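Long-range contact in leucine aminopeptidase 2 (Saccharomyces cerevisiae, PDB 2XPZ), which is a zinc-dependent aminopeptidase of the M1 family that preferentially cleaves di- and tripeptides and also shows low epoxide hydrolase activity in vitro: residues L67-S72 against S99-N104. Sequence-based numbering, arbitrary orientation.
Sequences LHLDTS and SRLVIN
Leu-69 and Leu-101 form the central hydrogen-bonded pair of two antiparallel strands, 67-71 and 99-103, whose axes approach to 4.6 Å with their directions 147° apart. Leu-69 N reaches Leu-101 O at 2.9 Å and Leu-101 N returns to Leu-69 O at 2.7 Å. At one end Ile-103 N binds Leu-67 O; at the other Thr-71 N binds Ser-99 O, whereas the return bond from Ser-99 N to Thr-71 O is bent and weak. Leu-67, Leu-69, Thr-71, Ser-99, Leu-101 and Ile-103 share one face. Leu-69 and Leu-101 run side by side, CB to CB 4.1 Å, and the Leu-69 CD1 methyl meets Ile-103 CD1. Thr-71 lies at about a right angle to Leu-101: its methyl, CG2, presses to 3.5 Å from Leu-101 CB, a tight fit. In the large mixed sheet of the M1 N-terminal domain, 67-71 is an outermost strand and 99-103 its neighbour; Leu-69, Leu-101 and Ile-103 pack on Ile-116 of strand 111-120, and Leu-67 on Phe-112. The other face carries His-68, Asp-70, Val-102 and Arg-100. Arg-100 CD sits over one face of the His-68 ring in a CH-pi contact, 4.0 Å from its centroid, while Val-102 CG1 touches His-68 CD2 at the ring edge, 3.7 Å away. Bent at chi3 (-80°), the arginine chain brings its guanidinium obliquely past His-68, the planes 55° apart. Leu-22 O accepts from Arg-100 NE and Glu-91 forms a salt bridge with NH1, which together restrain the guanidinium; His-68 NE2 is hydrogen-bonded to Glu-66.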
loop_
_atom_site.group_PDB
_atom_site.type_symbol
_atom_site.label_atom_id
_atom_site.label_comp_id
_atom_site.label_asym_id
_atom_site.label_seq_id
_atom_site.Cartn_x
_atom_site.Cartn_y
_atom_site.Cartn_z
ATOM N N LEU A 67 -26.585 14.562 -14.392
ATOM C CA LEU A 67 -25.128 14.407 -14.350
ATOM C C LEU A 67 -24.549 14.697 -12.961
ATOM O O LEU A 67 -24.417 15.848 -12.564
ATOM C CB LEU A 67 -24.459 15.282 -15.413
ATOM C CG LEU A 67 -22.936 15.219 -15.554
ATOM C CD1 LEU A 67 -22.413 13.801 -15.451
ATOM C CD2 LEU A 67 -22.541 15.838 -16.877
ATOM N N HIS A 68 -24.200 13.642 -12.230
ATOM C CA HIS A 68 -23.734 13.778 -10.849
ATOM C C HIS A 68 -22.286 13.370 -10.690
ATOM O O HIS A 68 -21.934 12.228 -10.962
ATOM C CB HIS A 68 -24.574 12.914 -9.913
ATOM C CG HIS A 68 -26.013 13.304 -9.862
ATOM N ND1 HIS A 68 -26.996 12.463 -9.362
ATOM C CD2 HIS A 68 -26.655 14.432 -10.239
ATOM C CE1 HIS A 68 -28.160 13.061 -9.435
ATOM N NE2 HIS A 68 -27.986 14.266 -9.964
ATOM N N LEU A 69 -21.456 14.301 -10.232
ATOM C CA LEU A 69 -20.037 14.041 -10.024
ATOM C C LEU A 69 -19.653 14.166 -8.542
ATOM O O LEU A 69 -20.330 14.851 -7.773
ATOM C CB LEU A 69 -19.189 14.999 -10.863
ATOM C CG LEU A 69 -19.101 14.814 -12.370
ATOM C CD1 LEU A 69 -18.029 15.732 -12.910
ATOM C CD2 LEU A 69 -18.772 13.392 -12.717
ATOM N N ASP A 70 -18.567 13.497 -8.154
ATOM C CA ASP A 70 -18.032 13.577 -6.797
ATOM C C ASP A 70 -17.069 14.735 -6.687
ATOM O O ASP A 70 -16.263 14.954 -7.579
ATOM C CB ASP A 70 -17.257 12.310 -6.445
ATOM C CG ASP A 70 -18.142 11.098 -6.300
ATOM O OD1 ASP A 70 -19.014 11.098 -5.409
ATOM O OD2 ASP A 70 -17.945 10.135 -7.066
ATOM N N THR A 71 -17.169 15.473 -5.588
ATOM C CA THR A 71 -16.147 16.428 -5.172
ATOM C C THR A 71 -16.051 16.423 -3.638
ATOM O O THR A 71 -16.965 15.965 -2.952
ATOM C CB THR A 71 -16.413 17.881 -5.667
ATOM O OG1 THR A 71 -17.242 18.578 -4.726
ATOM C CG2 THR A 71 -17.068 17.897 -7.045
ATOM N N SER A 72 -14.934 16.910 -3.105
ATOM C CA SER A 72 -14.773 17.077 -1.662
ATOM C C SER A 72 -13.945 18.335 -1.464
ATOM O O SER A 72 -12.849 18.446 -2.006
ATOM C CB SER A 72 -14.080 15.858 -1.028
ATOM O OG SER A 72 -14.145 15.867 0.395
ATOM N N SER A 99 -19.301 16.588 -1.167
ATOM C CA SER A 99 -20.296 17.348 -1.924
ATOM C C SER A 99 -20.543 16.743 -3.297
ATOM O O SER A 99 -19.604 16.436 -4.025
ATOM C CB SER A 99 -19.846 18.796 -2.090
ATOM O OG SER A 99 -19.856 19.480 -0.854
ATOM N N ARG A 100 -21.810 16.575 -3.655
ATOM C CA ARG A 100 -22.155 16.097 -4.987
ATOM C C ARG A 100 -22.242 17.264 -5.964
ATOM O O ARG A 100 -22.977 18.216 -5.727
ATOM C CB ARG A 100 -23.478 15.336 -4.959
ATOM C CG ARG A 100 -24.001 14.970 -6.340
ATOM C CD ARG A 100 -25.363 14.352 -6.254
ATOM N NE ARG A 100 -25.320 12.943 -5.885
ATOM C CZ ARG A 100 -25.809 12.459 -4.754
ATOM N NH1 ARG A 100 -26.367 13.274 -3.879
ATOM N NH2 ARG A 100 -25.745 11.163 -4.503
ATOM N N LEU A 101 -21.481 17.189 -7.052
ATOM C CA LEU A 101 -21.466 18.236 -8.069
ATOM C C LEU A 101 -22.513 17.936 -9.130
ATOM O O LEU A 101 -22.324 17.044 -9.952
ATOM C CB LEU A 101 -20.072 18.321 -8.700
ATOM C CG LEU A 101 -19.783 19.114 -9.977
ATOM C CD1 LEU A 101 -20.128 20.572 -9.808
ATOM C CD2 LEU A 101 -18.322 18.965 -10.338
ATOM N N VAL A 102 -23.623 18.673 -9.099
ATOM C CA VAL A 102 -24.715 18.449 -10.046
ATOM C C VAL A 102 -24.617 19.402 -11.228
ATOM O O VAL A 102 -24.572 20.617 -11.066
ATOM C CB VAL A 102 -26.100 18.579 -9.384
ATOM C CG1 VAL A 102 -27.190 18.127 -10.344
ATOM C CG2 VAL A 102 -26.159 17.763 -8.126
ATOM N N ILE A 103 -24.590 18.827 -12.422
ATOM C CA ILE A 103 -24.372 19.578 -13.644
ATOM C C ILE A 103 -25.522 19.343 -14.611
ATOM O O ILE A 103 -25.856 18.193 -14.891
ATOM C CB ILE A 103 -23.059 19.131 -14.336
ATOM C CG1 ILE A 103 -21.878 19.170 -13.356
ATOM C CG2 ILE A 103 -22.785 19.995 -15.550
ATOM C CD1 ILE A 103 -20.543 18.733 -13.960
ATOM N N ASN A 104 -26.111 20.427 -15.130
ATOM C CA ASN A 104 -27.192 20.327 -16.124
ATOM C C ASN A 104 -26.762 19.878 -17.518
ATOM O O ASN A 104 -26.146 20.620 -18.277
ATOM C CB ASN A 104 -27.996 21.616 -16.238
ATOM C CG ASN A 104 -29.191 21.459 -17.154
ATOM O OD1 ASN A 104 -30.061 20.622 -16.912
ATOM N ND2 ASN A 104 -29.235 22.250 -18.219
#